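PDB 1VQ3: phosphoribosylformylglycinamidine synthase, purS subunit, which is the small alpha/beta PurS subunit of a synthase, with four copies in the assembly. Local coordinates for residues 16-21 with 89-94; 20-25 with 55-60; 34-39 with 49-54. All coordinates share one frame; numbering follows the deposited sequence.

Contact 1 (16-21 with 89-94); sequences FKFAID and YEVREL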
loop_
_atom_site.group_PDB
_atom_site.type_symbol
_atom_site.label_atom_id
_atom_site.label_comp_id
_atom_site.label_asym_id
_atom_site.label_seq_id
_atom_site.Cartn_x
_atom_site.Cartn_y
_atom_site.Cartn_z
ATOM N N PHE C 16 2.266 7.769 23.583
ATOM C CA PHE C 16 2.188 7.758 22.129
ATOM C C PHE C 16 1.727 6.379 21.678
ATOM O O PHE C 16 2.314 5.375 22.088
ATOM C CB PHE C 16 3.545 8.055 21.528
ATOM C CG PHE C 16 4.082 9.392 21.906
ATOM C CD1 PHE C 16 3.746 10.526 21.160
ATOM C CD2 PHE C 16 4.912 9.530 23.008
ATOM C CE1 PHE C 16 4.212 11.793 21.540
ATOM C CE2 PHE C 16 5.368 10.776 23.403
ATOM C CZ PHE C 16 5.041 11.904 22.661
ATOM N N LYS C 17 0.683 6.321 20.854
ATOM C CA LYS C 17 0.070 5.046 20.506
ATOM C C LYS C 17 0.501 4.621 19.096
ATOM O O LYS C 17 0.574 5.441 18.146
ATOM C CB LYS C 17 -1.450 5.159 20.576
ATOM C CG LYS C 17 -2.045 5.357 21.961
ATOM C CD LYS C 17 -2.152 6.819 22.445
ATOM C CE LYS C 17 -3.595 7.207 22.926
ATOM N NZ LYS C 17 -4.487 6.054 23.299
ATOM N N PHE C 18 0.839 3.356 18.960
ATOM C CA PHE C 18 1.283 2.834 17.665
ATOM C C PHE C 18 0.584 1.511 17.320
ATOM O O PHE C 18 0.184 0.717 18.204
ATOM C CB PHE C 18 2.790 2.589 17.671
ATOM C CG PHE C 18 3.630 3.829 17.886
ATOM C CD1 PHE C 18 4.005 4.611 16.828
ATOM C CD2 PHE C 18 4.041 4.196 19.163
ATOM C CE1 PHE C 18 4.767 5.706 17.018
ATOM C CE2 PHE C 18 4.822 5.289 19.370
ATOM C CZ PHE C 18 5.193 6.061 18.326
ATOM N N ALA C 19 0.537 1.236 16.012
ATOM C CA ALA C 19 0.262 -0.069 15.514
ATOM C C ALA C 19 1.480 -0.608 14.790
ATOM O O ALA C 19 2.148 0.094 14.003
ATOM C CB ALA C 19 -0.920 -0.060 14.595
ATOM N N ILE C 20 1.715 -1.892 14.991
ATOM C CA ILE C 20 2.809 -2.628 14.321
ATOM C C ILE C 20 2.150 -3.746 13.511
ATOM O O ILE C 20 1.473 -4.634 14.077
ATOM C CB ILE C 20 3.784 -3.208 15.319
ATOM C CG1 ILE C 20 4.236 -2.183 16.394
ATOM C CG2 ILE C 20 4.967 -3.848 14.597
ATOM C CD1 ILE C 20 4.792 -2.824 17.627
ATOM N N ASP C 21 2.351 -3.698 12.200
ATOM C CA ASP C 21 1.886 -4.715 11.249
ATOM C C ASP C 21 3.037 -5.679 10.869
ATOM O O ASP C 21 3.905 -5.353 10.054
ATOM C CB ASP C 21 1.334 -4.014 10.025
ATOM C CG ASP C 21 0.541 -4.925 9.088
ATOM O OD1 ASP C 21 0.553 -6.155 9.204
ATOM O OD2 ASP C 21 -0.129 -4.445 8.163
ATOM N N TYR C 89 8.077 -5.826 9.208
ATOM C CA TYR C 89 7.110 -5.041 9.975
ATOM C C TYR C 89 7.039 -3.596 9.586
ATOM O O TYR C 89 8.033 -3.014 9.131
ATOM C CB TYR C 89 7.406 -5.151 11.464
ATOM C CG TYR C 89 8.616 -4.395 12.001
ATOM C CD1 TYR C 89 9.903 -4.914 11.881
ATOM C CD2 TYR C 89 8.462 -3.190 12.661
ATOM C CE1 TYR C 89 10.966 -4.274 12.422
ATOM C CE2 TYR C 89 9.536 -2.509 13.180
ATOM C CZ TYR C 89 10.790 -3.079 13.086
ATOM O OH TYR C 89 11.875 -2.445 13.620
ATOM N N GLU C 90 5.846 -3.025 9.827
ATOM C CA GLU C 90 5.580 -1.643 9.577
ATOM C C GLU C 90 4.961 -1.058 10.814
ATOM O O GLU C 90 4.115 -1.700 11.426
ATOM C CB GLU C 90 4.571 -1.508 8.450
ATOM C CG GLU C 90 5.115 -1.867 7.103
ATOM C CD GLU C 90 4.020 -2.039 6.056
ATOM O OE1 GLU C 90 3.363 -3.081 6.090
ATOM O OE2 GLU C 90 3.857 -1.137 5.195
ATOM N N VAL C 91 5.416 0.134 11.175
ATOM C CA VAL C 91 4.916 0.889 12.312
ATOM C C VAL C 91 4.143 2.126 11.823
ATOM O O VAL C 91 4.611 2.846 10.984
ATOM C CB VAL C 91 6.078 1.372 13.163
ATOM C CG1 VAL C 91 5.602 2.153 14.358
ATOM C CG2 VAL C 91 6.960 0.191 13.636
ATOM N N ARG C 92 2.977 2.364 12.387
ATOM C CA ARG C 92 2.294 3.577 12.185
ATOM C C ARG C 92 1.732 4.121 13.491
ATOM O O ARG C 92 1.410 3.342 14.412
ATOM C CB ARG C 92 1.201 3.369 11.160
ATOM C CG ARG C 92 0.048 2.512 11.553
ATOM C CD ARG C 92 -0.796 2.134 10.353
ATOM N NE ARG C 92 -1.992 1.455 10.806
ATOM C CZ ARG C 92 -2.035 0.181 11.203
ATOM N NH1 ARG C 92 -0.966 -0.624 11.134
ATOM N NH2 ARG C 92 -3.175 -0.319 11.644
ATOM N N GLU C 93 1.623 5.445 13.558
ATOM C CA GLU C 93 0.998 6.100 14.695
ATOM C C GLU C 93 -0.483 5.798 14.656
ATOM O O GLU C 93 -1.089 5.726 13.574
ATOM C CB GLU C 93 1.128 7.623 14.588
ATOM C CG GLU C 93 2.547 8.124 14.511
ATOM C CD GLU C 93 2.643 9.634 14.231
ATOM O OE1 GLU C 93 1.606 10.354 14.223
ATOM O OE2 GLU C 93 3.781 10.067 14.003
ATOM N N LEU C 94 -1.076 5.638 15.822
ATOM C CA LEU C 94 -2.513 5.506 15.944
ATOM C C LEU C 94 -3.084 6.714 16.678
ATOM O O LEU C 94 -2.336 7.419 17.361
ATOM C CB LEU C 94 -2.862 4.283 16.773
ATOM C CG LEU C 94 -2.775 2.899 16.073
ATOM C CD1 LEU C 94 -3.142 1.845 17.109
ATOM C CD2 LEU C 94 -3.667 2.845 14.913
ATOM O OXT LEU C 94 -4.306 6.948 16.635
HETATM O O HOH W 1 3.784 -5.326 7.186
#

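Contact 2 (20-25 with 55-60); sequences IDVQYR and KSIHLE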
loop_
_atom_site.group_PDB
_atom_site.type_symbol
_atom_site.label_atom_id
_atom_site.label_comp_id
_atom_site.label_asym_id
_atom_site.label_seq_id
_atom_site.Cartn_x
_atom_site.Cartn_y
_atom_site.Cartn_z
ATOM N N ILE C 20 1.715 -1.892 14.991
ATOM C CA ILE C 20 2.809 -2.628 14.321
ATOM C C ILE C 20 2.150 -3.746 13.511
ATOM O O ILE C 20 1.473 -4.634 14.077
ATOM C CB ILE C 20 3.784 -3.208 15.319
ATOM C CG1 ILE C 20 4.236 -2.183 16.394
ATOM C CG2 ILE C 20 4.967 -3.848 14.597
ATOM C CD1 ILE C 20 4.792 -2.824 17.627
ATOM N N ASP C 21 2.351 -3.698 12.200
ATOM C CA ASP C 21 1.886 -4.715 11.249
ATOM C C ASP C 21 3.037 -5.679 10.869
ATOM O O ASP C 21 3.905 -5.353 10.054
ATOM C CB ASP C 21 1.334 -4.014 10.025
ATOM C CG ASP C 21 0.541 -4.925 9.088
ATOM O OD1 ASP C 21 0.553 -6.155 9.204
ATOM O OD2 ASP C 21 -0.129 -4.445 8.163
ATOM N N VAL C 22 2.990 -6.868 11.457
ATOM C CA VAL C 22 4.037 -7.860 11.357
ATOM C C VAL C 22 3.540 -8.904 10.383
ATOM O O VAL C 22 2.482 -9.523 10.592
ATOM C CB VAL C 22 4.302 -8.586 12.710
ATOM C CG1 VAL C 22 5.525 -9.484 12.584
ATOM C CG2 VAL C 22 4.490 -7.569 13.829
ATOM N N GLN C 23 4.288 -9.095 9.310
ATOM C CA GLN C 23 3.861 -9.974 8.244
ATOM C C GLN C 23 4.987 -10.927 7.937
ATOM O O GLN C 23 6.123 -10.560 8.015
ATOM C CB GLN C 23 3.553 -9.182 6.978
ATOM C CG GLN C 23 2.302 -8.334 7.019
ATOM C CD GLN C 23 0.982 -9.155 7.054
ATOM O OE1 GLN C 23 0.843 -10.203 6.422
ATOM N NE2 GLN C 23 0.025 -8.643 7.771
ATOM N N TYR C 24 4.642 -12.134 7.539
ATOM C CA TYR C 24 5.635 -13.055 7.038
ATOM C C TYR C 24 6.237 -12.521 5.738
ATOM O O TYR C 24 5.536 -11.907 4.868
ATOM C CB TYR C 24 4.999 -14.415 6.805
ATOM C CG TYR C 24 4.676 -15.158 8.072
ATOM C CD1 TYR C 24 5.657 -15.405 9.036
ATOM C CD2 TYR C 24 3.424 -15.667 8.278
ATOM C CE1 TYR C 24 5.370 -16.130 10.166
ATOM C CE2 TYR C 24 3.118 -16.410 9.393
ATOM C CZ TYR C 24 4.084 -16.634 10.341
ATOM O OH TYR C 24 3.754 -17.354 11.457
ATOM N N ARG C 25 7.543 -12.711 5.596
ATOM C CA ARG C 25 8.181 -12.308 4.373
ATOM C C ARG C 25 7.617 -13.155 3.219
ATOM O O ARG C 25 7.076 -14.239 3.419
ATOM C CB ARG C 25 9.694 -12.461 4.445
ATOM C CG ARG C 25 10.370 -11.636 5.485
ATOM C CD ARG C 25 11.828 -12.024 5.663
ATOM N NE ARG C 25 12.459 -11.242 6.718
ATOM C CZ ARG C 25 12.842 -9.981 6.581
ATOM N NH1 ARG C 25 12.671 -9.340 5.425
ATOM N NH2 ARG C 25 13.396 -9.342 7.605
ATOM N N LYS C 55 0.138 -10.300 12.063
ATOM C CA LYS C 55 -0.178 -9.830 13.392
ATOM C C LYS C 55 -0.206 -8.318 13.429
ATOM O O LYS C 55 0.542 -7.633 12.743
ATOM C CB LYS C 55 0.881 -10.334 14.368
ATOM C CG LYS C 55 0.954 -11.829 14.461
ATOM C CD LYS C 55 1.996 -12.263 15.461
ATOM C CE LYS C 55 3.294 -12.622 14.810
ATOM N NZ LYS C 55 4.200 -13.328 15.767
ATOM N N SER C 56 -1.145 -7.812 14.200
ATOM C CA SER C 56 -1.288 -6.396 14.401
ATOM C C SER C 56 -1.220 -6.169 15.906
ATOM O O SER C 56 -2.108 -6.573 16.676
ATOM C CB SER C 56 -2.594 -5.869 13.798
ATOM O OG SER C 56 -2.764 -4.517 14.208
ATOM N N ILE C 57 -0.120 -5.559 16.317
ATOM C CA ILE C 57 0.147 -5.311 17.693
ATOM C C ILE C 57 -0.106 -3.837 17.873
ATOM O O ILE C 57 0.512 -3.003 17.202
ATOM C CB ILE C 57 1.581 -5.717 18.052
ATOM C CG1 ILE C 57 1.757 -7.240 17.924
ATOM C CG2 ILE C 57 1.862 -5.281 19.494
ATOM C CD1 ILE C 57 3.222 -7.665 17.712
ATOM N N HIS C 58 -1.046 -3.517 18.754
ATOM C CA HIS C 58 -1.218 -2.120 19.215
ATOM C C HIS C 58 -0.532 -1.914 20.573
ATOM O O HIS C 58 -0.555 -2.808 21.435
ATOM C CB HIS C 58 -2.711 -1.826 19.380
ATOM C CG HIS C 58 -3.438 -1.674 18.081
ATOM N ND1 HIS C 58 -4.751 -1.258 18.008
ATOM C CD2 HIS C 58 -3.061 -1.957 16.815
ATOM C CE1 HIS C 58 -5.141 -1.244 16.748
ATOM N NE2 HIS C 58 -4.137 -1.668 16.002
ATOM N N LEU C 59 0.103 -0.755 20.771
ATOM C CA LEU C 59 0.739 -0.493 22.048
ATOM C C LEU C 59 0.912 0.962 22.253
ATOM O O LEU C 59 0.818 1.743 21.313
ATOM C CB LEU C 59 2.095 -1.211 22.179
ATOM C CG LEU C 59 3.276 -0.793 21.289
ATOM C CD1 LEU C 59 4.432 -1.715 21.611
ATOM C CD2 LEU C 59 2.955 -0.906 19.813
ATOM N N GLU C 60 1.157 1.325 23.507
ATOM C CA GLU C 60 1.366 2.710 23.879
ATOM C C GLU C 60 2.721 2.785 24.512
ATOM O O GLU C 60 3.143 1.864 25.222
ATOM C CB GLU C 60 0.313 3.196 24.892
ATOM C CG GLU C 60 -1.099 2.946 24.468
ATOM C CD GLU C 60 -2.117 3.633 25.350
ATOM O OE1 GLU C 60 -1.781 3.942 26.525
ATOM O OE2 GLU C 60 -3.265 3.808 24.869
#

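Contact 3 (34-39 with 49-54); sequences ETIERV and KKLRLG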
loop_
_atom_site.group_PDB
_atom_site.type_symbol
_atom_site.label_atom_id
_atom_site.label_comp_id
_atom_site.label_asym_id
_atom_site.label_seq_id
_atom_site.Cartn_x
_atom_site.Cartn_y
_atom_site.Cartn_z
ATOM N N GLU C 34 -3.901 -19.087 3.133
ATOM C CA GLU C 34 -4.417 -19.834 2.012
ATOM C C GLU C 34 -5.751 -20.458 2.354
ATOM O O GLU C 34 -6.673 -20.390 1.569
ATOM C CB GLU C 34 -3.453 -20.954 1.642
ATOM C CG GLU C 34 -2.109 -20.479 1.156
ATOM C CD GLU C 34 -1.150 -21.644 0.930
ATOM O OE1 GLU C 34 -1.568 -22.832 1.095
ATOM O OE2 GLU C 34 0.016 -21.361 0.625
ATOM N N THR C 35 -5.865 -21.058 3.534
ATOM C CA THR C 35 -7.143 -21.631 3.942
ATOM C C THR C 35 -8.218 -20.564 3.968
ATOM O O THR C 35 -9.310 -20.786 3.433
ATOM C CB THR C 35 -7.022 -22.334 5.315
ATOM O OG1 THR C 35 -6.143 -23.449 5.178
ATOM C CG2 THR C 35 -8.327 -22.969 5.767
ATOM N N ILE C 36 -7.912 -19.426 4.607
ATOM C CA ILE C 36 -8.875 -18.325 4.707
ATOM C C ILE C 36 -9.272 -17.816 3.334
ATOM O O ILE C 36 -10.483 -17.691 3.038
ATOM C CB ILE C 36 -8.330 -17.199 5.577
ATOM C CG1 ILE C 36 -8.232 -17.659 7.020
ATOM C CG2 ILE C 36 -9.193 -15.949 5.454
ATOM C CD1 ILE C 36 -7.263 -16.841 7.828
ATOM N N GLU C 37 -8.294 -17.563 2.468
ATOM C CA GLU C 37 -8.591 -17.133 1.101
ATOM C C GLU C 37 -9.585 -18.105 0.389
ATOM O O GLU C 37 -10.532 -17.699 -0.286
ATOM C CB GLU C 37 -7.295 -16.990 0.302
ATOM C CG GLU C 37 -7.506 -16.630 -1.151
ATOM C CD GLU C 37 -6.248 -16.201 -1.881
ATOM O OE1 GLU C 37 -5.319 -15.657 -1.265
ATOM O OE2 GLU C 37 -6.218 -16.395 -3.108
ATOM N N ARG C 38 -9.354 -19.395 0.563
ATOM C CA ARG C 38 -10.129 -20.410 -0.130
ATOM C C ARG C 38 -11.581 -20.446 0.379
ATOM O O ARG C 38 -12.512 -20.582 -0.413
ATOM C CB ARG C 38 -9.435 -21.754 0.056
ATOM C CG ARG C 38 -10.038 -22.924 -0.709
ATOM C CD ARG C 38 -9.473 -24.277 -0.236
ATOM N NE ARG C 38 -8.024 -24.212 0.050
ATOM C CZ ARG C 38 -7.410 -24.640 1.177
ATOM N NH1 ARG C 38 -8.078 -25.198 2.192
ATOM N NH2 ARG C 38 -6.094 -24.516 1.279
ATOM N N VAL C 39 -11.768 -20.256 1.688
ATOM C CA VAL C 39 -13.113 -20.099 2.262
ATOM C C VAL C 39 -13.807 -18.864 1.698
ATOM O O VAL C 39 -14.976 -18.918 1.267
ATOM C CB VAL C 39 -13.073 -20.006 3.803
ATOM C CG1 VAL C 39 -14.463 -19.769 4.361
ATOM C CG2 VAL C 39 -12.483 -21.262 4.375
ATOM N N LYS C 49 -8.022 -12.030 -3.140
ATOM C CA LYS C 49 -6.818 -12.747 -3.506
ATOM C C LYS C 49 -5.629 -12.174 -2.772
ATOM O O LYS C 49 -5.741 -11.141 -2.079
ATOM C CB LYS C 49 -6.631 -12.744 -5.024
ATOM C CG LYS C 49 -6.345 -11.434 -5.609
ATOM C CD LYS C 49 -6.772 -11.326 -7.047
ATOM C CE LYS C 49 -6.110 -10.125 -7.753
ATOM N NZ LYS C 49 -4.603 -10.083 -7.632
ATOM N N LYS C 50 -4.503 -12.885 -2.889
ATOM C CA LYS C 50 -3.249 -12.517 -2.262
ATOM C C LYS C 50 -3.440 -12.294 -0.792
ATOM O O LYS C 50 -2.903 -11.367 -0.231
ATOM C CB LYS C 50 -2.627 -11.272 -2.916
ATOM C CG LYS C 50 -2.256 -11.551 -4.379
ATOM C CD LYS C 50 -1.199 -10.639 -4.894
ATOM C CE LYS C 50 -1.089 -10.733 -6.402
ATOM N NZ LYS C 50 -0.012 -9.846 -6.876
ATOM N N LEU C 51 -4.237 -13.129 -0.167
ATOM C CA LEU C 51 -4.530 -12.932 1.257
ATOM C C LEU C 51 -3.313 -13.324 2.078
ATOM O O LEU C 51 -2.777 -14.376 1.860
ATOM C CB LEU C 51 -5.733 -13.751 1.671
ATOM C CG LEU C 51 -6.289 -13.405 3.081
ATOM C CD1 LEU C 51 -7.770 -13.455 3.062
ATOM C CD2 LEU C 51 -5.729 -14.301 4.222
ATOM N N ARG C 52 -2.870 -12.468 3.004
ATOM C CA ARG C 52 -1.830 -12.841 3.944
ATOM C C ARG C 52 -2.267 -12.469 5.346
ATOM O O ARG C 52 -2.829 -11.393 5.555
ATOM C CB ARG C 52 -0.504 -12.148 3.606
ATOM C CG ARG C 52 0.036 -12.512 2.254
ATOM C CD ARG C 52 0.830 -13.849 2.195
ATOM N NE ARG C 52 2.140 -13.758 2.860
ATOM C CZ ARG C 52 3.077 -14.707 2.821
ATOM N NH1 ARG C 52 2.855 -15.833 2.159
ATOM N NH2 ARG C 52 4.238 -14.525 3.446
ATOM N N LEU C 53 -2.073 -13.407 6.262
ATOM C CA LEU C 53 -2.423 -13.281 7.652
ATOM C C LEU C 53 -1.143 -13.023 8.467
ATOM O O LEU C 53 -0.215 -13.818 8.495
ATOM C CB LEU C 53 -3.119 -14.554 8.126
ATOM C CG LEU C 53 -3.507 -14.582 9.603
ATOM C CD1 LEU C 53 -4.570 -13.566 9.989
ATOM C CD2 LEU C 53 -3.923 -15.936 9.953
ATOM N N GLY C 54 -1.092 -11.846 9.069
ATOM C CA GLY C 54 -0.053 -11.471 10.000
ATOM C C GLY C 54 -0.677 -11.032 11.313
ATOM O O GLY C 54 -1.851 -11.361 11.628
#

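Contact 1 (16-21 with 89-94)
Lys17 and Leu94 stand at one end of the pairing between strand 15-24, the middle of the three antiparallel strands of this chain, and strand 87-93. Lys17 O accepts the N-H of Leu94 at 2.9 Å, while the Lys17 ammonium turns to a salt bridge with Glu60 on the other neighbouring strand. Phe18 forms a non-hydrogen-bonded pair with Glu93, their side chains diverging. Its ring and Val91 cross obliquely, CD1 of Phe18 3.8 Å from CG1 of Val91, and Arg92 O meets the ring edge. Ala19 is tied to Arg92 by a reciprocal pair of bonds, Ala19 N to Arg92 O at 2.8 Å and Arg92 N to Ala19 O at 2.9 Å. Arg92 has its CG between the backbone N and the carbonyl carbon (chi1 68°). From there an extended chain leads to a guanidinium with the Ala19 methyl over one face, CB 3.4 Å from its plane and displaced toward the rim. Ile20 and Tyr89 then lie side by side on the face covered by helix 66-81, CG2 of Ile20 touching CD2 of Tyr89. Asp21 exchanges two backbone bonds with Glu90, and their carboxylates come close on the sheet face shared with Arg92. Any repulsion between them would be offset by Arg92 of the second subunit, which salt-bridges Asp21 OD2 just as Arg92 here salt-bridges Asp21 of that subunit, while Ser56 OG of the second subunit hydrogen-bonds Asp21 OD1. At this end a water donates to Asp21 O at 2.9 Å.

Contact 2 (20-25 with 55-60)
Ile20 and Leu59 meet at a slant, methyl against methyl, with CD1 of Ile20 only 3.4 Å from CD2 of Leu59, closer than usual van der Waals contact. CD2 of Leu59 also touches Ile20 CG1. Further along, Val22 and Ile57 are inclined to each other in a looser fit, CG2 of Val22 lying 4.1 Å from CD1 of Ile57. Val22 and Lys55, directly paired, touch through their CB atoms at 4.2 Å. All these side chains lie on one face of the sheet, where Leu81 of helix 66-81 packs on both Ile20 and Ile57.

Asp21 and Ser56 occupy the opposite face as a non-hydrogen-bonded pair. The amide of Gln23 is turned so that Asp21 OD1 lies in its plane, and NE2 of Gln23 reaches the syn lone pair of that oxygen at 2.9 Å in an almost straight bond (177°). Ser56 OG of the second subunit grips the same oxygen, and Ser56 here binds Asp21 of that subunit in return; the carboxylate is thus held from both chains.

Beneath the side chains four backbone bonds join the strands, two between Ile20 and Ile57 and two between Val22 and Lys55. Residues of 55-60 also pair antiparallel with a strand of the second subunit. The contact thus pairs the middle strand with the strand that carries the sheet into the second subunit, in an antiparallel beta-sheet with a helix against its apolar face and a polar face turned to a partner chain.

Contact 3 (34-39 with 49-54)
The carboxylate of Glu37 reaches over to the backbone at the corner of the chain around Lys50. Leu51 N meets its OE1 on the anti side, 34° out of the carboxylate plane, in a hydrogen bond of 3.0 Å that is close to straight (167°). The other oxygen, OE2, rests near Lys49 CA at 3.7 Å. Lys50 N is also close to Glu37 OE1, but at an angle too poor for a hydrogen bond. In Glu37 CG is anti to the backbone N (chi1 176°), and the extended chain beyond it carries the carboxylate across to the strand. Along the stem of the acid, Glu37 CB packs on Leu51 CB at 3.8 Å, an apolar contact beside the polar one.

One helix position earlier, Ile36 crosses Leu51 at about a right angle. Its CG2 touches both methyls of the leucine, CD1 at 3.7 Å and CD2 at 4.0 Å. The other branch of Ile36 ends on the next inward-facing residue of the strand, CD1 of Ile36 lying 4.1 Å from CD2 of Leu53, again with the side chains roughly perpendicular. Ile36 thus bridges two alternate strand residues, while Leu40 adds a further helix contact to Leu51.

The second subunit closes in here: its Leu81 packs on Ile36, its Ile57 on Leu53, and its Glu60 forms a salt bridge with Lys49. With nine residues between the segments, this is a helix packed against strand 51-62, which is reached after a short connection and the chain corner at Lys50; an apolar patch and a side-chain-to-backbone bond join the two, on a part of the strand that also pairs antiparallel with a strand of the second subunit.

From the N terminus the chain runs through strand 15-24, which supplies the first segments of contacts 1 and 2; these share Ile20 and Asp21. Helix 31-43 and residues 49-54 then close the shortest loop, contact 3, nested inside the loop that contact 2 closes further along strand 51-62. After helix 66-81, strand 87-93 returns to the middle strand and closes contact 1, whose loop encloses contact 3. Contacts 1 and 2 build the two flanks of the central strand, their centres about 8 Å apart, whereas the centre of contact 3 lies about 17 Å from that of contact 2 and contact 3 ties the outlying helix to the same sheet.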